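Local structure of purine-binding protein BAB2_0673 (Brucella melitensis biovar Abortus, 3S99) at residues F40-Q45 / G234-M239; N124-N129 / G269-Q274; N189-P194 / T213-S218. The protein binds adenine, probably also guanine and other purines, and may deliver them to an ABC-type uptake system. One frame throughout, in Å; residues are numbered along the deposited sequence.

Interaction 1 (F40-Q45 / G234-M239); sequences FGWTYQ and GQASDM. With ADE (adenine), chain T.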
loop_
_atom_site.group_PDB
_atom_site.type_symbol
_atom_site.label_atom_id
_atom_site.label_comp_id
_atom_site.label_asym_id
_atom_site.label_seq_id
_atom_site.Cartn_x
_atom_site.Cartn_y
_atom_site.Cartn_z
ATOM N N PHE A 40 9.009 -10.154 1.791
ATOM C CA PHE A 40 7.757 -10.919 1.801
ATOM C C PHE A 40 6.525 -10.030 2.024
ATOM O O PHE A 40 5.521 -10.476 2.579
ATOM C CB PHE A 40 7.808 -12.112 2.766
ATOM C CG PHE A 40 8.638 -13.239 2.255
ATOM C CD1 PHE A 40 8.133 -14.102 1.292
ATOM C CD2 PHE A 40 9.940 -13.403 2.672
ATOM C CE1 PHE A 40 8.914 -15.141 0.782
ATOM C CE2 PHE A 40 10.739 -14.442 2.164
ATOM C CZ PHE A 40 10.225 -15.308 1.219
ATOM N N GLY A 41 6.629 -8.786 1.552
ATOM C CA GLY A 41 5.563 -7.777 1.639
ATOM C C GLY A 41 5.539 -6.959 0.358
ATOM O O GLY A 41 5.253 -7.488 -0.716
ATOM N N TRP A 42 5.879 -5.676 0.478
ATOM C CA TRP A 42 5.729 -4.708 -0.607
ATOM C C TRP A 42 6.564 -5.045 -1.815
ATOM O O TRP A 42 6.050 -5.121 -2.913
ATOM C CB TRP A 42 6.143 -3.316 -0.122
ATOM C CG TRP A 42 6.200 -2.290 -1.220
ATOM C CD1 TRP A 42 7.294 -1.895 -1.949
ATOM C CD2 TRP A 42 5.089 -1.562 -1.728
ATOM N NE1 TRP A 42 6.925 -0.909 -2.860
ATOM C CE2 TRP A 42 5.568 -0.713 -2.758
ATOM C CE3 TRP A 42 3.734 -1.511 -1.380
ATOM C CZ2 TRP A 42 4.726 0.170 -3.459
ATOM C CZ3 TRP A 42 2.880 -0.668 -2.112
ATOM C CH2 TRP A 42 3.384 0.166 -3.132
ATOM N N THR A 43 7.878 -5.196 -1.645
ATOM C CA THR A 43 8.725 -5.452 -2.816
ATOM C C THR A 43 8.445 -6.862 -3.374
ATOM O O THR A 43 8.410 -7.096 -4.595
ATOM C CB THR A 43 10.199 -5.232 -2.507
ATOM O OG1 THR A 43 10.440 -3.813 -2.434
ATOM C CG2 THR A 43 11.086 -5.861 -3.610
ATOM N N TYR A 44 8.191 -7.793 -2.465
ATOM C CA TYR A 44 7.862 -9.167 -2.836
ATOM C C TYR A 44 6.646 -9.221 -3.783
ATOM O O TYR A 44 6.678 -9.922 -4.780
ATOM C CB TYR A 44 7.572 -9.949 -1.566
ATOM C CG TYR A 44 7.053 -11.341 -1.772
ATOM C CD1 TYR A 44 7.901 -12.361 -2.197
ATOM C CD2 TYR A 44 5.717 -11.663 -1.497
ATOM C CE1 TYR A 44 7.422 -13.683 -2.356
ATOM C CE2 TYR A 44 5.234 -12.972 -1.655
ATOM C CZ TYR A 44 6.086 -13.961 -2.076
ATOM O OH TYR A 44 5.626 -15.225 -2.261
ATOM N N GLN A 45 5.575 -8.503 -3.435
ATOM C CA GLN A 45 4.386 -8.415 -4.286
ATOM C C GLN A 45 4.705 -7.817 -5.652
ATOM O O GLN A 45 4.211 -8.286 -6.664
ATOM C CB GLN A 45 3.302 -7.544 -3.657
ATOM C CG GLN A 45 2.207 -8.190 -2.856
ATOM C CD GLN A 45 1.655 -9.512 -3.351
ATOM O OE1 GLN A 45 2.075 -10.552 -2.883
ATOM N NE2 GLN A 45 0.679 -9.470 -4.239
ATOM N N GLY A 234 -1.518 -8.411 7.621
ATOM C CA GLY A 234 -0.447 -8.353 6.648
ATOM C C GLY A 234 -0.565 -7.151 5.742
ATOM O O GLY A 234 -1.632 -6.547 5.614
ATOM N N GLN A 235 0.546 -6.837 5.081
ATOM C CA GLN A 235 0.672 -5.645 4.277
ATOM C C GLN A 235 1.233 -5.975 2.918
ATOM O O GLN A 235 2.305 -6.564 2.842
ATOM C CB GLN A 235 1.647 -4.684 4.979
ATOM C CG GLN A 235 2.020 -3.375 4.221
ATOM C CD GLN A 235 0.880 -2.429 3.934
ATOM O OE1 GLN A 235 -0.311 -2.682 4.263
ATOM N NE2 GLN A 235 1.234 -1.294 3.322
ATOM N N ALA A 236 0.515 -5.592 1.868
ATOM C CA ALA A 236 0.943 -5.713 0.484
ATOM C C ALA A 236 0.738 -7.130 -0.006
ATOM O O ALA A 236 0.208 -7.353 -1.117
ATOM C CB ALA A 236 2.449 -5.306 0.325
ATOM N N SER A 237 1.246 -8.073 0.795
ATOM C CA SER A 237 1.156 -9.497 0.516
ATOM C C SER A 237 0.336 -10.190 1.565
ATOM O O SER A 237 0.257 -9.719 2.701
ATOM C CB SER A 237 2.563 -10.116 0.575
ATOM O OG SER A 237 2.538 -11.381 -0.092
ATOM N N ASP A 238 -0.222 -11.351 1.211
ATOM C CA ASP A 238 -0.824 -12.230 2.214
ATOM C C ASP A 238 0.319 -12.840 3.017
ATOM O O ASP A 238 1.058 -13.650 2.490
ATOM C CB ASP A 238 -1.716 -13.307 1.568
ATOM C CG ASP A 238 -2.418 -14.192 2.603
ATOM O OD1 ASP A 238 -2.124 -14.044 3.820
ATOM O OD2 ASP A 238 -3.251 -15.048 2.192
ATOM N N MET A 239 0.454 -12.435 4.290
ATOM C CA MET A 239 1.559 -12.867 5.153
ATOM C C MET A 239 1.186 -13.990 6.104
ATOM O O MET A 239 1.863 -14.193 7.130
ATOM C CB MET A 239 2.091 -11.685 5.976
ATOM C CG MET A 239 2.656 -10.557 5.145
ATOM S SD MET A 239 3.196 -9.160 6.181
ATOM C CE MET A 239 4.229 -8.312 4.977
HETATM N N9 ADE T . 5.658 3.735 -2.176
HETATM C C8 ADE T . 4.313 3.934 -1.957
HETATM N N7 ADE T . 3.776 3.138 -1.064
HETATM C C5 ADE T . 4.898 2.385 -0.699
HETATM C C6 ADE T . 4.993 1.373 0.216
HETATM N N6 ADE T . 3.863 1.014 0.841
HETATM N N1 ADE T . 6.218 0.781 0.398
HETATM C C2 ADE T . 7.269 1.230 -0.310
HETATM N N3 ADE T . 7.299 2.204 -1.219
HETATM C C4 ADE T . 6.058 2.728 -1.349
HETATM O O HOH W 1 4.362 -12.790 2.433
HETATM O O HOH W 2 0.495 -12.285 -1.562
#

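Interaction 2 (N124-N129 / G269-Q274); sequences NMSAYN and GTWKSQ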
loop_
_atom_site.group_PDB
_atom_site.type_symbol
_atom_site.label_atom_id
_atom_site.label_comp_id
_atom_site.label_asym_id
_atom_site.label_seq_id
_atom_site.Cartn_x
_atom_site.Cartn_y
_atom_site.Cartn_z
ATOM N N ASN A 124 6.053 10.235 -21.893
ATOM C CA ASN A 124 6.529 8.853 -21.805
ATOM C C ASN A 124 6.580 8.274 -20.364
ATOM O O ASN A 124 7.414 7.400 -20.077
ATOM C CB ASN A 124 7.921 8.737 -22.434
ATOM C CG ASN A 124 9.007 9.472 -21.637
ATOM O OD1 ASN A 124 8.729 10.429 -20.909
ATOM N ND2 ASN A 124 10.263 9.025 -21.799
ATOM N N MET A 125 5.723 8.773 -19.477
ATOM C CA MET A 125 5.670 8.343 -18.064
ATOM C C MET A 125 4.202 8.288 -17.594
ATOM O O MET A 125 3.514 9.292 -17.654
ATOM C CB MET A 125 6.400 9.343 -17.162
ATOM C CG MET A 125 6.486 8.936 -15.698
ATOM S SD MET A 125 7.169 10.287 -14.715
ATOM C CE MET A 125 6.722 9.720 -13.064
ATOM N N SER A 126 3.790 7.117 -17.114
ATOM C CA SER A 126 2.522 6.873 -16.488
ATOM C C SER A 126 2.718 6.766 -14.980
ATOM O O SER A 126 3.828 6.534 -14.481
ATOM C CB SER A 126 1.885 5.581 -17.036
ATOM O OG SER A 126 1.502 5.738 -18.386
ATOM N N ALA A 127 1.617 6.929 -14.270
ATOM C CA ALA A 127 1.568 6.873 -12.830
ATOM C C ALA A 127 0.462 5.932 -12.464
ATOM O O ALA A 127 -0.702 6.106 -12.851
ATOM C CB ALA A 127 1.291 8.280 -12.200
ATOM N N TYR A 128 0.798 4.964 -11.641
ATOM C CA TYR A 128 -0.169 3.993 -11.241
ATOM C C TYR A 128 -0.255 3.919 -9.734
ATOM O O TYR A 128 0.708 3.562 -9.044
ATOM C CB TYR A 128 0.101 2.659 -11.945
ATOM C CG TYR A 128 1.404 1.925 -11.556
ATOM C CD1 TYR A 128 2.620 2.268 -12.125
ATOM C CD2 TYR A 128 1.391 0.889 -10.625
ATOM C CE1 TYR A 128 3.788 1.596 -11.778
ATOM C CE2 TYR A 128 2.540 0.229 -10.269
ATOM C CZ TYR A 128 3.743 0.573 -10.865
ATOM O OH TYR A 128 4.897 -0.098 -10.533
ATOM N N ASN A 129 -1.432 4.291 -9.227
ATOM C CA ASN A 129 -1.702 4.365 -7.802
ATOM C C ASN A 129 -2.858 3.428 -7.410
ATOM O O ASN A 129 -3.737 3.156 -8.224
ATOM C CB ASN A 129 -2.004 5.845 -7.444
ATOM C CG ASN A 129 -1.886 6.123 -5.955
ATOM O OD1 ASN A 129 -1.440 5.257 -5.211
ATOM N ND2 ASN A 129 -2.263 7.351 -5.517
ATOM N N GLY A 269 2.371 -1.363 -29.559
ATOM C CA GLY A 269 2.528 0.032 -29.978
ATOM C C GLY A 269 1.430 0.994 -29.576
ATOM O O GLY A 269 1.377 2.100 -30.117
ATOM N N THR A 270 0.545 0.595 -28.655
ATOM C CA THR A 270 -0.563 1.430 -28.232
ATOM C C THR A 270 -0.329 2.071 -26.818
ATOM O O THR A 270 -1.226 2.683 -26.280
ATOM C CB THR A 270 -1.910 0.652 -28.205
ATOM O OG1 THR A 270 -1.850 -0.354 -27.202
ATOM C CG2 THR A 270 -2.276 -0.027 -29.592
ATOM N N TRP A 271 0.863 1.945 -26.240
ATOM C CA TRP A 271 1.106 2.455 -24.886
ATOM C C TRP A 271 1.054 3.965 -24.957
ATOM O O TRP A 271 1.757 4.589 -25.736
ATOM C CB TRP A 271 2.481 2.029 -24.347
ATOM C CG TRP A 271 2.785 2.403 -22.894
ATOM C CD1 TRP A 271 2.744 1.564 -21.826
ATOM C CD2 TRP A 271 3.221 3.681 -22.364
ATOM N NE1 TRP A 271 3.130 2.216 -20.678
ATOM C CE2 TRP A 271 3.412 3.518 -20.972
ATOM C CE3 TRP A 271 3.449 4.933 -22.918
ATOM C CZ2 TRP A 271 3.828 4.567 -20.132
ATOM C CZ3 TRP A 271 3.850 5.999 -22.063
ATOM C CH2 TRP A 271 4.078 5.784 -20.711
ATOM N N LYS A 272 0.222 4.533 -24.121
ATOM C CA LYS A 272 0.139 5.971 -23.967
ATOM C C LYS A 272 0.136 6.335 -22.481
ATOM O O LYS A 272 -0.409 5.583 -21.621
ATOM C CB LYS A 272 -1.137 6.465 -24.645
ATOM C CG LYS A 272 -1.157 6.309 -26.181
ATOM C CD LYS A 272 -2.527 6.732 -26.818
ATOM C CE LYS A 272 -3.592 5.670 -26.579
ATOM N NZ LYS A 272 -3.247 4.403 -27.346
ATOM N N SER A 273 0.680 7.518 -22.193
ATOM C CA SER A 273 0.774 8.056 -20.834
ATOM C C SER A 273 -0.604 8.204 -20.206
ATOM O O SER A 273 -1.553 8.636 -20.868
ATOM C CB SER A 273 1.467 9.428 -20.883
ATOM O OG SER A 273 1.425 10.119 -19.650
ATOM N N GLN A 274 -0.702 7.810 -18.934
ATOM C CA GLN A 274 -1.928 7.858 -18.164
ATOM C C GLN A 274 -1.585 7.935 -16.682
ATOM O O GLN A 274 -0.536 7.415 -16.220
ATOM C CB GLN A 274 -2.793 6.595 -18.414
ATOM C CG GLN A 274 -2.151 5.289 -17.872
ATOM C CD GLN A 274 -2.954 4.064 -18.235
ATOM O OE1 GLN A 274 -3.729 4.094 -19.168
ATOM N NE2 GLN A 274 -2.727 2.974 -17.539
#

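Interaction 3 (N189-P194 / T213-S218); sequences NSWFDP and TQHTDS. With ADE (adenine), chain T.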
loop_
_atom_site.group_PDB
_atom_site.type_symbol
_atom_site.label_atom_id
_atom_site.label_comp_id
_atom_site.label_asym_id
_atom_site.label_seq_id
_atom_site.Cartn_x
_atom_site.Cartn_y
_atom_site.Cartn_z
ATOM N N ASN A 189 10.241 5.755 9.894
ATOM C CA ASN A 189 10.893 6.750 9.050
ATOM C C ASN A 189 11.556 6.191 7.792
ATOM O O ASN A 189 12.399 6.856 7.184
ATOM C CB ASN A 189 11.842 7.641 9.862
ATOM C CG ASN A 189 11.117 8.397 10.959
ATOM O OD1 ASN A 189 9.979 8.843 10.777
ATOM N ND2 ASN A 189 11.771 8.551 12.101
ATOM N N SER A 190 11.126 4.998 7.372
ATOM C CA SER A 190 11.417 4.514 6.046
ATOM C C SER A 190 10.443 3.415 5.734
ATOM O O SER A 190 9.661 3.012 6.605
ATOM C CB SER A 190 12.892 4.074 5.874
ATOM O OG SER A 190 13.278 3.019 6.715
ATOM N N TRP A 191 10.433 2.970 4.473
ATOM C CA TRP A 191 9.482 1.971 4.065
ATOM C C TRP A 191 9.906 0.593 4.523
ATOM O O TRP A 191 9.075 -0.208 4.913
ATOM C CB TRP A 191 9.295 1.956 2.554
ATOM C CG TRP A 191 8.729 3.246 1.973
ATOM C CD1 TRP A 191 9.429 4.192 1.252
ATOM C CD2 TRP A 191 7.362 3.699 2.009
ATOM N NE1 TRP A 191 8.582 5.200 0.871
ATOM C CE2 TRP A 191 7.315 4.930 1.307
ATOM C CE3 TRP A 191 6.174 3.199 2.586
ATOM C CZ2 TRP A 191 6.136 5.663 1.161
ATOM C CZ3 TRP A 191 4.987 3.930 2.421
ATOM C CH2 TRP A 191 4.981 5.144 1.732
ATOM N N PHE A 192 11.204 0.314 4.422
ATOM C CA PHE A 192 11.736 -0.999 4.686
ATOM C C PHE A 192 12.893 -0.870 5.656
ATOM O O PHE A 192 13.891 -0.255 5.327
ATOM C CB PHE A 192 12.203 -1.666 3.381
ATOM C CG PHE A 192 12.932 -2.945 3.603
ATOM C CD1 PHE A 192 12.240 -4.078 3.995
ATOM C CD2 PHE A 192 14.315 -3.022 3.439
ATOM C CE1 PHE A 192 12.894 -5.287 4.212
ATOM C CE2 PHE A 192 14.978 -4.216 3.682
ATOM C CZ PHE A 192 14.258 -5.362 4.056
ATOM N N ASP A 193 12.741 -1.418 6.859
ATOM C CA ASP A 193 13.805 -1.398 7.859
ATOM C C ASP A 193 13.410 -2.447 8.893
ATOM O O ASP A 193 12.830 -2.124 9.941
ATOM C CB ASP A 193 13.916 -0.005 8.477
ATOM C CG ASP A 193 15.070 0.121 9.486
ATOM O OD1 ASP A 193 15.631 -0.899 9.940
ATOM O OD2 ASP A 193 15.399 1.272 9.835
ATOM N N PRO A 194 13.655 -3.725 8.561
ATOM C CA PRO A 194 13.122 -4.789 9.417
ATOM C C PRO A 194 13.502 -4.657 10.900
ATOM O O PRO A 194 12.711 -5.012 11.749
ATOM C CB PRO A 194 13.697 -6.071 8.793
ATOM C CG PRO A 194 13.923 -5.711 7.347
ATOM C CD PRO A 194 14.286 -4.251 7.336
ATOM N N THR A 213 -0.745 -3.463 13.111
ATOM C CA THR A 213 -0.852 -3.211 11.705
ATOM C C THR A 213 0.245 -2.250 11.301
ATOM O O THR A 213 0.793 -1.517 12.152
ATOM C CB THR A 213 -2.245 -2.586 11.377
ATOM O OG1 THR A 213 -2.457 -2.621 9.958
ATOM C CG2 THR A 213 -2.301 -1.185 11.861
ATOM N N GLN A 214 0.508 -2.178 10.009
ATOM C CA GLN A 214 1.681 -1.419 9.521
ATOM C C GLN A 214 1.515 -0.806 8.146
ATOM O O GLN A 214 0.703 -1.268 7.353
ATOM C CB GLN A 214 2.911 -2.319 9.477
ATOM C CG GLN A 214 2.896 -3.273 8.290
ATOM C CD GLN A 214 3.914 -4.350 8.404
ATOM O OE1 GLN A 214 3.985 -5.052 9.430
ATOM N NE2 GLN A 214 4.703 -4.530 7.344
ATOM N N HIS A 215 2.319 0.229 7.872
ATOM C CA HIS A 215 2.533 0.705 6.504
ATOM C C HIS A 215 4.002 0.634 6.078
ATOM O O HIS A 215 4.452 1.370 5.193
ATOM C CB HIS A 215 2.010 2.122 6.361
ATOM C CG HIS A 215 1.546 2.466 4.980
ATOM N ND1 HIS A 215 0.321 3.064 4.738
ATOM C CD2 HIS A 215 2.161 2.363 3.774
ATOM C CE1 HIS A 215 0.195 3.283 3.439
ATOM N NE2 HIS A 215 1.304 2.892 2.833
ATOM N N THR A 216 4.746 -0.265 6.717
ATOM C CA THR A 216 6.101 -0.617 6.291
ATOM C C THR A 216 6.047 -1.930 5.485
ATOM O O THR A 216 4.983 -2.573 5.374
ATOM C CB THR A 216 6.991 -0.752 7.513
ATOM O OG1 THR A 216 6.434 -1.751 8.399
ATOM C CG2 THR A 216 7.123 0.637 8.232
ATOM N N ASP A 217 7.185 -2.320 4.922
ATOM C CA ASP A 217 7.241 -3.273 3.798
ATOM C C ASP A 217 7.440 -4.737 4.169
ATOM O O ASP A 217 7.207 -5.621 3.343
ATOM C CB ASP A 217 8.369 -2.840 2.839
ATOM C CG ASP A 217 8.044 -1.539 2.081
ATOM O OD1 ASP A 217 6.901 -1.012 2.257
ATOM O OD2 ASP A 217 8.919 -1.065 1.277
ATOM N N SER A 218 7.883 -5.010 5.397
ATOM C CA SER A 218 8.397 -6.342 5.696
ATOM C C SER A 218 7.492 -7.141 6.616
ATOM O O SER A 218 6.559 -6.605 7.219
ATOM C CB SER A 218 9.810 -6.276 6.317
ATOM O OG SER A 218 9.714 -6.147 7.716
HETATM N N9 ADE T . 5.658 3.735 -2.176
HETATM C C8 ADE T . 4.313 3.934 -1.957
HETATM N N7 ADE T . 3.776 3.138 -1.064
HETATM C C5 ADE T . 4.898 2.385 -0.699
HETATM C C6 ADE T . 4.993 1.373 0.216
HETATM N N6 ADE T . 3.863 1.014 0.841
HETATM N N1 ADE T . 6.218 0.781 0.398
HETATM C C2 ADE T . 7.269 1.230 -0.310
HETATM N N3 ADE T . 7.299 2.204 -1.219
HETATM C C4 ADE T . 6.058 2.728 -1.349
#

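Interaction 1 (F40-Q45 / G234-M239)
A236 packs its methyl CB on G41 and W42, 3.5 Å from G41 C and 4.2 Å from W42 CB, in the apolar part of this contact at the turn that opens helix 42-57. On an adjacent flank of G41, the extended side chain of M239 ends with CE 3.6 Å from G41 CA. G41 is the N-cap of that helix, and A236 closes strand 231-236. The helix packs beside the sheet of the first lobe and the strand belongs to that of the second, so the contact bridges the two lobes of a periplasmic-binding-protein fold at their ligand cleft. An aromatic face lines that cleft: with CG anti to its backbone N (chi1 172°), W42 lays one indole face over adenine, NE1 lying 3.3 Å from adenine C2, while NE1 bonds to T93 O. Polar contacts gather round S237. Its OG lies at the edge of the Y44 ring, in the ring plane and 3.5 Å from Y44 CD2, and is 2.9 Å from Q45 OE1. Water 2 joins the segments, donating to Q45 OE1 (2.7 Å) and accepting from D238 N (3.0 Å); Q45 NE2 bonds to D253 O.

Interaction 2 (N124-N129 / G269-Q274)
A127 N donates to Q274 O (2.9 Å, N-H...O angle 162°) where the two backbones run in the same general direction, 47° apart, with S126 and S273 bringing their CA atoms within 4.8 Å. One residue back, a side chain replaces a backbone acceptor: S126 OG receives the N-H of Q274 at 3.1 Å and a bent 144°. The torsion of S126 puts OG there, anti to its own carbonyl carbon and beside its backbone N. The same oxygen touches W271, 3.1 Å from CZ2, approaching the indole obliquely. W271 comes in by its benzo rim: CH2 reaches N124 C at 3.5 Å, and M125 N lies in the indole plane, 3.6 Å from CH2. On the pyrrole ring, NE1 bonds to E114 OE2, which restrains the rotation of the indole. S273 OG, hydrogen-bonded to A122 O, also stands 3.0 Å from M125 O. A127 continues the pairing through a backbone bond with I276, and strand 275-278 thereby joins the sheet as a parallel edge strand beside 125-130. Strand 112-116 flanks 125-130 on its other side, while helix 256-268 packs on W271 through A265 and V266 and places R262 in a cation-pi contact with the indole.

Interaction 3 (N189-P194 / T213-S218)
The adenine pocket gets three of its side chains from this contact, W191, H215 and D217, carried by loops that follow strands 182-187 and 211-214 of the second-lobe sheet in a periplasmic-binding-protein fold. W191 lays one face on the purine: its six-membered ring is centred over adenine C4, and CE3 comes within 3.2 Å of adenine C6. W42 lies against the opposite face of the base, which is thus sandwiched between two indoles. CG of W191, anti to its carbonyl carbon (chi1 -63°), directs the ring this way. H215 meets the edge of that indole, CD2 to W191 CZ3 at 3.5 Å, with the two ring planes at 51° in an oblique pairing; adenine N6 lies at the imidazole edge, and NE2 is held by E162. D217 reaches the rim of the base, its OD1 2.7 Å from adenine N1. The other carboxylate oxygen, OD2, rests 3.3 Å from W191 CB. Behind the carboxylate, D217 N donates to W191 O at 2.8 Å, tying the two adenine-binding residues together through the backbone. Farther out, F192 turns its ring edge to S218, CE1 to CB being 3.9 Å. Q214 pins the second loop with one amide nitrogen: NE2 donates to T216 O from above that carbonyl's plane and to S218 O within its plane, the latter bond being 2.8 Å long and nearly straight at 175°.

In the fold
Interactions 1 and 3 form one region round adenine: their centres are 11 Å apart, both touch the base, and they meet where W42 N lies 3.2 Å from D217 O, a probable hydrogen bond. Strands 231-236 and 211-214, neighbours in the mixed sheet, carry one segment of each. Interaction 2 lies remote, its centre 25 Å from that of interaction 1 and 28 Å from that of interaction 3, in the parallel sheet of the other lobe. Along the chain, interaction 3 is nested within both others, whereas interactions 1 and 2 interlock. The chain changes lobe after strand 125-130 and again after strand 247-253, so interaction 2 returns its late segment to the first lobe, and interaction 1 joins the lobes beside the ligand.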